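Local coordinates for protein SmhA (Serratia marcescens, PDB 7A27) that is one component of a tripartite alpha-pore-forming toxin and probably helps build the pore that breaches target-cell membranes, at residues S20-A25 with G78-A83. Residues are numbered along the deposited sequence; the frame is centred on the assembly and turned at random.
Sequences SISSQA and GLYTKA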
loop_
_atom_site.group_PDB
_atom_site.type_symbol
_atom_site.label_atom_id
_atom_site.label_comp_id
_atom_site.label_asym_id
_atom_site.label_seq_id
_atom_site.Cartn_x
_atom_site.Cartn_y
_atom_site.Cartn_z
ATOM N N SER A 20 -6.438 5.413 -3.460
ATOM C CA SER A 20 -6.319 4.017 -3.946
ATOM C C SER A 20 -4.871 3.543 -3.763
ATOM O O SER A 20 -4.682 2.310 -3.608
ATOM C CB SER A 20 -6.811 3.823 -5.364
ATOM O OG SER A 20 -5.854 4.282 -6.308
ATOM N N ILE A 21 -3.886 4.458 -3.750
ATOM C CA ILE A 21 -2.456 4.104 -3.503
ATOM C C ILE A 21 -2.301 3.824 -2.014
ATOM O O ILE A 21 -1.787 2.739 -1.682
ATOM C CB ILE A 21 -1.475 5.185 -3.981
ATOM C CG1 ILE A 21 -1.476 5.281 -5.511
ATOM C CG2 ILE A 21 -0.076 4.896 -3.440
ATOM C CD1 ILE A 21 -0.733 6.481 -6.073
ATOM N N SER A 22 -2.712 4.769 -1.157
ATOM C CA SER A 22 -2.646 4.631 0.322
ATOM C C SER A 22 -3.173 3.229 0.700
ATOM O O SER A 22 -2.484 2.509 1.443
ATOM C CB SER A 22 -3.426 5.742 1.019
ATOM O OG SER A 22 -2.882 7.031 0.769
ATOM N N SER A 23 -4.339 2.845 0.182
ATOM C CA SER A 23 -5.034 1.578 0.501
ATOM C C SER A 23 -4.084 0.375 0.432
ATOM O O SER A 23 -4.114 -0.452 1.347
ATOM C CB SER A 23 -6.206 1.372 -0.407
ATOM O OG SER A 23 -6.745 0.075 -0.227
ATOM N N GLN A 24 -3.285 0.256 -0.620
ATOM C CA GLN A 24 -2.405 -0.921 -0.824
ATOM C C GLN A 24 -1.075 -0.684 -0.119
ATOM O O GLN A 24 -0.626 -1.600 0.559
ATOM C CB GLN A 24 -2.245 -1.217 -2.318
ATOM C CG GLN A 24 -3.558 -1.435 -3.065
ATOM C CD GLN A 24 -4.368 -2.642 -2.650
ATOM O OE1 GLN A 24 -3.953 -3.487 -1.854
ATOM N NE2 GLN A 24 -5.561 -2.747 -3.207
ATOM N N ALA A 25 -0.470 0.490 -0.256
ATOM C CA ALA A 25 0.835 0.825 0.366
ATOM C C ALA A 25 0.741 0.675 1.880
ATOM O O ALA A 25 1.673 0.108 2.439
ATOM C CB ALA A 25 1.293 2.221 0.001
ATOM N N GLY A 78 7.145 11.503 0.091
ATOM C CA GLY A 78 7.718 12.578 -0.738
ATOM C C GLY A 78 6.739 13.054 -1.798
ATOM O O GLY A 78 6.555 14.265 -1.904
ATOM N N LEU A 79 6.125 12.135 -2.543
ATOM C CA LEU A 79 5.153 12.460 -3.628
ATOM C C LEU A 79 3.889 13.090 -3.039
ATOM O O LEU A 79 3.282 13.937 -3.731
ATOM C CB LEU A 79 4.749 11.215 -4.409
ATOM C CG LEU A 79 5.825 10.598 -5.291
ATOM C CD1 LEU A 79 5.270 9.368 -6.001
ATOM C CD2 LEU A 79 6.414 11.602 -6.279
ATOM N N TYR A 80 3.457 12.631 -1.863
ATOM C CA TYR A 80 2.247 13.165 -1.209
ATOM C C TYR A 80 2.517 14.631 -0.830
ATOM O O TYR A 80 1.671 15.490 -1.118
ATOM C CB TYR A 80 1.836 12.303 -0.010
ATOM C CG TYR A 80 1.137 10.995 -0.304
ATOM C CD1 TYR A 80 1.808 9.931 -0.879
ATOM C CD2 TYR A 80 -0.189 10.787 0.061
ATOM C CE1 TYR A 80 1.180 8.720 -1.134
ATOM C CE2 TYR A 80 -0.824 9.572 -0.162
ATOM C CZ TYR A 80 -0.134 8.531 -0.762
ATOM O OH TYR A 80 -0.733 7.326 -0.993
ATOM N N THR A 81 3.682 14.909 -0.233
ATOM C CA THR A 81 4.086 16.269 0.204
ATOM C C THR A 81 3.998 17.216 -1.003
ATOM O O THR A 81 3.474 18.353 -0.852
ATOM C CB THR A 81 5.476 16.260 0.857
ATOM O OG1 THR A 81 5.458 15.259 1.881
ATOM C CG2 THR A 81 5.867 17.599 1.454
ATOM N N LYS A 82 4.444 16.745 -2.170
ATOM C CA LYS A 82 4.438 17.535 -3.424
ATOM C C LYS A 82 3.003 18.006 -3.714
ATOM O O LYS A 82 2.838 19.182 -4.085
ATOM C CB LYS A 82 5.131 16.723 -4.524
ATOM C CG LYS A 82 6.653 16.751 -4.416
ATOM C CD LYS A 82 7.361 15.669 -5.220
ATOM C CE LYS A 82 8.778 15.990 -5.638
ATOM N NZ LYS A 82 9.566 16.678 -4.586
ATOM N N ALA A 83 2.003 17.155 -3.484
ATOM C CA ALA A 83 0.581 17.505 -3.654
ATOM C C ALA A 83 0.189 18.617 -2.667
ATOM O O ALA A 83 -0.424 19.588 -3.113
ATOM C CB ALA A 83 -0.281 16.279 -3.513
#
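Tyr80 reaches from helix 48-96 to Ser22 on helix 14-37, and a hydroxyl-to-hydroxyl hydrogen bond joins them, with Tyr80 OH 2.8 Å from Ser22 OG. Either oxygen could be the donor. The serine oxygen lies near the plane of the ring and at its edge, on the CE2 side, 3.4 Å from Tyr80 CE2. With its OG beside its own backbone N (chi1 -64°), Ser22 turns the hydroxyl back along its helix, where it also bonds the carbonyl oxygen of His18; a small hydroxyl suits this place because it can serve its own helix and a neighbour at once. Tyr80 OH has a second hydrogen bond as well, to the hydroxyl of Tyr356 on helix 325-358, so the buried polar end of the ring has partners on two helices.

The apolar part is slight. Ile21 sets its CG2 methyl, anti to the backbone N, 3.5 Å from Tyr80 OH, and lines the hydroxyl with hydrocarbon; the same side chain also touches Met298 of helix 272-299 and Leu301 of helix 301-321. The Tyr80 ring also makes edge-to-face stacks with His18 and Tyr356, which probably help fix its rotation.

The nearest CA atoms, those of Ser22 and Tyr80, are 10.0 Å apart, a gap spanned by the length of the tyrosine, whose ring carries its hydroxyl to the serine. The side chain of Asn359, a calcium-binding residue, is about 9 Å from that of Ser22, although no calcium is bound to this chain here. The contact forms a buried polar node where helices 14-37, 48-96 and 325-358 meet inside the elongated helical bundle, consistent with the ClyA-like fold of soluble alpha-pore-forming toxin components.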